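C.Elegans p53 tumor suppressor-like transcription factor (Caenorhabditis elegans, PDB 1T4W) is a p53-family transcriptional activator whose zinc-containing DNA-binding domain recognises the same DNA consensus sequence as p53, and which promotes apoptosis in response to DNA damage and other stress. Local coordinates at residues A14-S17 against D18-F21; A22-S25 against E26-Y30; K49-F52 against N53-L56. All coordinates share one frame; numbering follows the deposited sequence.

Contact 1: residues A14-S17 against D18-F21; sequences AKSS and DMAF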
loop_
_atom_site.group_PDB
_atom_site.type_symbol
_atom_site.label_atom_id
_atom_site.label_comp_id
_atom_site.label_asym_id
_atom_site.label_seq_id
_atom_site.Cartn_x
_atom_site.Cartn_y
_atom_site.Cartn_z
ATOM N N ALA A 14 6.000 3.676 -15.401
ATOM C CA ALA A 14 5.872 4.705 -16.434
ATOM C C ALA A 14 4.920 4.472 -17.618
ATOM O O ALA A 14 4.000 5.262 -17.831
ATOM C CB ALA A 14 7.264 5.069 -16.958
ATOM N N LYS A 15 5.129 3.411 -18.393
ATOM C CA LYS A 15 4.266 3.149 -19.551
ATOM C C LYS A 15 3.583 1.791 -19.540
ATOM O O LYS A 15 3.126 1.318 -20.580
ATOM C CB LYS A 15 5.070 3.291 -20.845
ATOM C CG LYS A 15 5.747 4.649 -20.993
ATOM C CD LYS A 15 6.277 4.857 -22.395
ATOM C CE LYS A 15 6.845 6.259 -22.570
ATOM N NZ LYS A 15 7.238 6.511 -23.987
ATOM N N SER A 16 3.501 1.170 -18.368
ATOM C CA SER A 16 2.884 -0.141 -18.248
ATOM C C SER A 16 1.382 -0.118 -18.539
ATOM O O SER A 16 0.691 0.843 -18.207
ATOM C CB SER A 16 3.098 -0.691 -16.831
ATOM O OG SER A 16 2.198 -1.749 -16.577
ATOM N N SER A 17 0.882 -1.186 -19.155
ATOM C CA SER A 17 -0.544 -1.297 -19.445
ATOM C C SER A 17 -1.277 -1.749 -18.197
ATOM O O SER A 17 -2.453 -1.455 -18.028
ATOM C CB SER A 17 -0.809 -2.335 -20.546
ATOM O OG SER A 17 -0.293 -1.911 -21.794
ATOM N N ASP A 18 -0.559 -2.451 -17.325
ATOM C CA ASP A 18 -1.119 -3.030 -16.104
ATOM C C ASP A 18 -1.220 -2.183 -14.858
ATOM O O ASP A 18 -1.844 -2.615 -13.883
ATOM C CB ASP A 18 -0.330 -4.279 -15.719
ATOM C CG ASP A 18 -0.312 -5.301 -16.813
ATOM O OD1 ASP A 18 -1.131 -5.168 -17.748
ATOM O OD2 ASP A 18 0.513 -6.232 -16.719
ATOM N N MET A 19 -0.577 -1.021 -14.861
ATOM C CA MET A 19 -0.596 -0.142 -13.689
ATOM C C MET A 19 -0.145 1.247 -14.065
ATOM O O MET A 19 0.530 1.433 -15.071
ATOM C CB MET A 19 0.321 -0.698 -12.602
ATOM C CG MET A 19 1.727 -1.008 -13.121
ATOM S SD MET A 19 2.679 -2.036 -11.979
ATOM C CE MET A 19 1.819 -3.630 -12.188
ATOM N N ALA A 20 -0.489 2.211 -13.220
ATOM C CA ALA A 20 -0.160 3.608 -13.453
ATOM C C ALA A 20 -0.198 4.329 -12.110
ATOM O O ALA A 20 -0.983 3.980 -11.221
ATOM C CB ALA A 20 -1.177 4.221 -14.396
ATOM N N PHE A 21 0.638 5.348 -11.982
ATOM C CA PHE A 21 0.756 6.116 -10.750
ATOM C C PHE A 21 0.676 7.591 -11.063
ATOM O O PHE A 21 1.110 8.026 -12.125
ATOM C CB PHE A 21 2.100 5.782 -10.085
ATOM C CG PHE A 21 2.373 6.557 -8.826
ATOM C CD1 PHE A 21 2.682 7.917 -8.879
ATOM C CD2 PHE A 21 2.294 5.935 -7.584
ATOM C CE1 PHE A 21 2.903 8.644 -7.710
ATOM C CE2 PHE A 21 2.515 6.653 -6.411
ATOM C CZ PHE A 21 2.817 8.009 -6.475
#

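Contact 2: residues A22-S25 against E26-Y30; sequences AISS and EHEKY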
loop_
_atom_site.group_PDB
_atom_site.type_symbol
_atom_site.label_atom_id
_atom_site.label_comp_id
_atom_site.label_asym_id
_atom_site.label_seq_id
_atom_site.Cartn_x
_atom_site.Cartn_y
_atom_site.Cartn_z
ATOM N N ALA A 22 0.106 8.367 -10.150
ATOM C CA ALA A 22 0.032 9.803 -10.363
ATOM C C ALA A 22 -0.079 10.502 -9.018
ATOM O O ALA A 22 -0.319 9.869 -7.979
ATOM C CB ALA A 22 -1.171 10.173 -11.253
ATOM N N ILE A 23 0.099 11.815 -9.055
ATOM C CA ILE A 23 0.020 12.649 -7.874
ATOM C C ILE A 23 -1.114 13.587 -8.164
ATOM O O ILE A 23 -1.320 13.945 -9.321
ATOM C CB ILE A 23 1.278 13.505 -7.695
ATOM C CG1 ILE A 23 2.524 12.621 -7.632
ATOM C CG2 ILE A 23 1.145 14.331 -6.434
ATOM C CD1 ILE A 23 2.620 11.753 -6.406
ATOM N N SER A 24 -1.852 13.982 -7.130
ATOM C CA SER A 24 -2.951 14.907 -7.328
ATOM C C SER A 24 -2.382 16.316 -7.250
ATOM O O SER A 24 -1.194 16.496 -6.965
ATOM C CB SER A 24 -4.014 14.726 -6.246
ATOM O OG SER A 24 -3.544 15.168 -4.983
ATOM N N SER A 25 -3.221 17.310 -7.514
ATOM C CA SER A 25 -2.787 18.696 -7.444
ATOM C C SER A 25 -2.382 18.971 -6.001
ATOM O O SER A 25 -1.586 19.865 -5.738
ATOM C CB SER A 25 -3.920 19.639 -7.840
ATOM O OG SER A 25 -4.867 19.739 -6.792
ATOM N N GLU A 26 -2.930 18.191 -5.070
ATOM C CA GLU A 26 -2.600 18.347 -3.656
ATOM C C GLU A 26 -1.393 17.489 -3.279
ATOM O O GLU A 26 -1.060 17.347 -2.107
ATOM C CB GLU A 26 -3.794 17.973 -2.784
ATOM C CG GLU A 26 -5.044 18.738 -3.150
ATOM C CD GLU A 26 -4.813 20.236 -3.139
ATOM O OE1 GLU A 26 -4.619 20.802 -2.040
ATOM O OE2 GLU A 26 -4.811 20.850 -4.228
ATOM N N HIS A 27 -0.755 16.903 -4.283
ATOM C CA HIS A 27 0.437 16.081 -4.066
ATOM C C HIS A 27 0.262 14.725 -3.360
ATOM O O HIS A 27 1.226 14.145 -2.879
ATOM C CB HIS A 27 1.500 16.908 -3.338
ATOM C CG HIS A 27 1.998 18.073 -4.135
ATOM N ND1 HIS A 27 2.695 17.923 -5.314
ATOM C CD2 HIS A 27 1.864 19.407 -3.944
ATOM C CE1 HIS A 27 2.966 19.113 -5.818
ATOM N NE2 HIS A 27 2.472 20.031 -5.007
ATOM N N GLU A 28 -0.966 14.230 -3.298
ATOM C CA GLU A 28 -1.244 12.938 -2.703
ATOM C C GLU A 28 -1.029 11.900 -3.797
ATOM O O GLU A 28 -1.177 12.200 -4.990
ATOM C CB GLU A 28 -2.669 12.933 -2.181
ATOM C CG GLU A 28 -2.858 14.043 -1.164
ATOM C CD GLU A 28 -4.118 13.898 -0.353
ATOM O OE1 GLU A 28 -5.228 13.996 -0.932
ATOM O OE2 GLU A 28 -3.987 13.683 0.872
ATOM N N LYS A 29 -0.689 10.681 -3.402
ATOM C CA LYS A 29 -0.381 9.639 -4.367
ATOM C C LYS A 29 -1.505 8.686 -4.718
ATOM O O LYS A 29 -2.210 8.193 -3.841
ATOM C CB LYS A 29 0.831 8.877 -3.870
ATOM C CG LYS A 29 1.947 9.848 -3.487
ATOM C CD LYS A 29 3.183 9.143 -3.052
ATOM C CE LYS A 29 4.284 10.164 -2.768
ATOM N NZ LYS A 29 5.428 9.452 -2.207
ATOM N N TYR A 30 -1.642 8.416 -6.014
ATOM C CA TYR A 30 -2.692 7.530 -6.523
ATOM C C TYR A 30 -2.131 6.409 -7.376
ATOM O O TYR A 30 -1.285 6.621 -8.244
ATOM C CB TYR A 30 -3.700 8.321 -7.368
ATOM C CG TYR A 30 -4.488 9.354 -6.593
ATOM C CD1 TYR A 30 -3.853 10.442 -5.994
ATOM C CD2 TYR A 30 -5.872 9.229 -6.444
ATOM C CE1 TYR A 30 -4.577 11.384 -5.261
ATOM C CE2 TYR A 30 -6.604 10.162 -5.717
ATOM C CZ TYR A 30 -5.952 11.235 -5.131
ATOM O OH TYR A 30 -6.688 12.165 -4.443
HETATM O O HOH W 1 -5.502 14.309 -3.439
#

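Contact 3: residues K49-F52 against N53-L56; sequences KRHF and NSNL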
loop_
_atom_site.group_PDB
_atom_site.type_symbol
_atom_site.label_atom_id
_atom_site.label_comp_id
_atom_site.label_asym_id
_atom_site.label_seq_id
_atom_site.Cartn_x
_atom_site.Cartn_y
_atom_site.Cartn_z
ATOM N N LYS A 49 18.578 11.308 14.954
ATOM C CA LYS A 49 19.725 10.879 15.729
ATOM C C LYS A 49 19.497 9.636 16.587
ATOM O O LYS A 49 20.240 8.656 16.490
ATOM C CB LYS A 49 20.192 12.053 16.598
ATOM C CG LYS A 49 20.498 13.331 15.800
ATOM C CD LYS A 49 19.263 13.862 15.054
ATOM C CE LYS A 49 19.624 14.875 13.972
ATOM N NZ LYS A 49 18.444 15.256 13.134
ATOM N N ARG A 50 18.462 9.666 17.417
ATOM C CA ARG A 50 18.200 8.542 18.303
ATOM C C ARG A 50 17.914 7.189 17.653
ATOM O O ARG A 50 17.981 6.157 18.323
ATOM C CB ARG A 50 17.067 8.895 19.265
ATOM C CG ARG A 50 15.773 9.293 18.603
ATOM C CD ARG A 50 14.671 9.349 19.639
ATOM N NE ARG A 50 14.649 8.110 20.409
ATOM C CZ ARG A 50 13.723 7.797 21.309
ATOM N NH1 ARG A 50 12.727 8.639 21.563
ATOM N NH2 ARG A 50 13.793 6.637 21.951
ATOM N N HIS A 51 17.614 7.173 16.359
ATOM C CA HIS A 51 17.315 5.906 15.699
ATOM C C HIS A 51 18.431 5.404 14.791
ATOM O O HIS A 51 18.415 4.251 14.341
ATOM C CB HIS A 51 16.011 6.032 14.910
ATOM C CG HIS A 51 14.849 6.463 15.747
ATOM N ND1 HIS A 51 14.325 5.679 16.753
ATOM C CD2 HIS A 51 14.142 7.619 15.764
ATOM C CE1 HIS A 51 13.348 6.333 17.354
ATOM N NE2 HIS A 51 13.217 7.513 16.773
ATOM N N PHE A 52 19.419 6.258 14.552
ATOM C CA PHE A 52 20.522 5.899 13.677
ATOM C C PHE A 52 21.014 4.455 13.773
ATOM O O PHE A 52 21.302 3.831 12.756
ATOM C CB PHE A 52 21.706 6.836 13.891
ATOM C CG PHE A 52 22.781 6.672 12.861
ATOM C CD1 PHE A 52 22.616 7.199 11.580
ATOM C CD2 PHE A 52 23.940 5.948 13.153
ATOM C CE1 PHE A 52 23.589 7.008 10.606
ATOM C CE2 PHE A 52 24.921 5.750 12.186
ATOM C CZ PHE A 52 24.745 6.281 10.909
ATOM N N ASN A 53 21.114 3.909 14.979
ATOM C CA ASN A 53 21.595 2.533 15.114
ATOM C C ASN A 53 20.506 1.546 15.525
ATOM O O ASN A 53 20.791 0.422 15.940
ATOM C CB ASN A 53 22.745 2.477 16.125
ATOM C CG ASN A 53 23.930 3.334 15.708
ATOM O OD1 ASN A 53 24.552 3.096 14.670
ATOM N ND2 ASN A 53 24.245 4.345 16.519
ATOM N N SER A 54 19.253 1.960 15.384
ATOM C CA SER A 54 18.139 1.105 15.764
ATOM C C SER A 54 17.837 -0.032 14.804
ATOM O O SER A 54 18.026 0.070 13.596
ATOM C CB SER A 54 16.882 1.949 15.920
ATOM O OG SER A 54 17.110 3.019 16.808
ATOM N N ASN A 55 17.378 -1.139 15.359
ATOM C CA ASN A 55 16.982 -2.245 14.533
ATOM C C ASN A 55 15.525 -1.882 14.264
ATOM O O ASN A 55 14.768 -1.667 15.195
ATOM C CB ASN A 55 17.067 -3.542 15.306
ATOM C CG ASN A 55 17.313 -4.710 14.409
ATOM O OD1 ASN A 55 16.598 -4.908 13.429
ATOM N ND2 ASN A 55 18.341 -5.492 14.724
ATOM N N LEU A 56 15.131 -1.803 13.005
ATOM C CA LEU A 56 13.762 -1.418 12.686
ATOM C C LEU A 56 12.986 -2.465 11.918
ATOM O O LEU A 56 13.557 -3.417 11.390
ATOM C CB LEU A 56 13.768 -0.119 11.881
ATOM C CG LEU A 56 14.453 1.094 12.532
ATOM C CD1 LEU A 56 14.188 2.355 11.743
ATOM C CD2 LEU A 56 13.919 1.268 13.934
HETATM O O HOH W 2 18.833 1.897 11.802
#

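Contact 1: residues A14-S17 against D18-F21
Ser-16 turns its hydroxyl onto the backbone of Asp-18 and Met-19, closing an ST turn in the short loop that leads from helix 10-13 into strand 19-23, an outer strand of the larger sheet in this p53-type beta sandwich. Starting at CB, the Ser-16 side chain lies 3.8 Å from Met-19 O and 4.0 Å from Met-19 CG, so its first carbon already rests beside the opening residue of the strand. One atom further on, OG is carried to the side remote from its own backbone nitrogen (chi1 163°), which turns it toward the amides of the two residues that follow Ser-17. There OG accepts a hydrogen bond from Asp-18 N at 2.9 Å, bent to 131° at the hydrogen, and a weak one from Met-19 N at 3.3 Å. A single oxygen thus gathers two successive amides. Replacing Ser-16 by an alanine removes this acceptor, and would probably leave the Asp-18 and Met-19 amides without their shared mate and the bend freer to open.

The carbonyl oxygen of Ser-16 takes no part in these bonds; it accepts from Arg-182 of the C-terminal helix 181-194. Asp-18 directs OD1 to a long, weak ion pair with Lys-34, while the Met-19 side chain packs on Val-13, Thr-33 and Cys-37, between helix and neighbouring strand. Met-19 meets the serine not with its sulfur but with the methylene before it: Met-19 CG lies 3.6 Å from Ser-16 OG.

Contact 2: residues A22-S25 against E26-Y30
The Tyr-30 ring brings its CE1 corner obliquely against Ser-24 CB, 3.5 Å away, while Ala-22 O and Glu-28 O lie at its edge, as does water 1, near the ring plane. Phe-188 of helix 181-194 meets the same ring with the two planes about 40° apart. The His-27 ring has Ser-25 O over one face, 3.9 Å from CD2 and displaced toward the rim.

Ser-24 OG is the polar hub. Held between its own backbone nitrogen and carbonyl carbon (chi1 70°), it accepts from Glu-28 N at 3.2 Å and, weakly, from Glu-26 N, and it also bonds water 1. That water donates to Glu-28 OE1 and lies 2.6 Å from Tyr-30 OH, which has Lys-173 as a further partner. Ser-25 OG donates to Glu-26 OE2 at 2.8 Å on the anti lone pair of the carboxylate, and Lys-195 also bonds this hydroxyl. Ile-23 and Lys-29 run side by side, with Ile-23 CD1 3.6 Å from Lys-29 CG, before the lysine amine goes on to Ile-6 O, Glu-5 and Asp-7.

The backbones pair antiparallel: Tyr-30 N to Ala-22 O, 2.8 Å, is matched by Ala-22 N to Tyr-30 O. Round the bend, His-27 N reaches Ser-24 O from above the carbonyl plane at 2.7 Å, and Ser-24 N bonds Glu-28 O. With His-27 in the left-handed region, this is a type I turn followed by a G1 beta bulge, the classic 3:5 beta hairpin, here joining strands 19-23 and 29-33.

Contact 3: residues K49-F52 against N53-L56
Ser-54 returns twice to the carbonyl of His-51. Its backbone N gives a nearly straight hydrogen bond to His-51 O (2.7 Å, 167° at the hydrogen), and its OG donates to the same His-51 O at 3.1 Å. Both donors approach from one face of the carbonyl plane, the amide well above it and the hydroxyl less tilted. OG is placed for this by chi1 -54°, which sets it beside its own backbone nitrogen, and it also sits at the edge of the His-51 imidazole, 3.9 Å from ND1.

Next door, Phe-52 and Asn-53 meet with ring and amide planes almost perpendicular. Asn-53 OD1 comes obliquely to within 3.3 Å of Phe-52 CD2, while ND2 lies near the ring plane at the edge.

These contacts are set by two overlapping type I beta turns, Lys-49 to Phe-52 and His-51 to Ser-54, in the surface loop that carries the chain from strand 39-46 in one sheet of the sandwich to strand 57-65 in the other. Phe-52 N closes the earlier turn on Lys-49 O at 3.2 Å.

Further out, Arg-50 CG lies over one face of the His-51 ring, offset toward its rim. Water 2 sits 2.7 Å from Ser-54 O. Ser-54 touches Glu-162, and Leu-56 packs on Leu-47 and Glu-162 while its backbone pairs with Met-124.

How the contacts relate
Contacts 1 and 2 share strand 19-23: contact 1 leads into it and contact 2 turns out of it toward strand 29-33. They touch where Phe-21 CZ packs 3.4 Å from Lys-29 CB, and both lean on helix 181-194. Each is partly buried, with buried and exposed residues side by side. Contact 3 is a surface contact in a loop between the two sheets, its centre about 35 Å from that of contact 1 and 30 Å from that of contact 2. Ser-16 and Ser-24 accept hydrogen bonds from backbone amides in contacts 1 and 2, whereas Ser-54 donates to a carbonyl in contact 3; only in contact 2 do the two segments themselves pair as antiparallel strands.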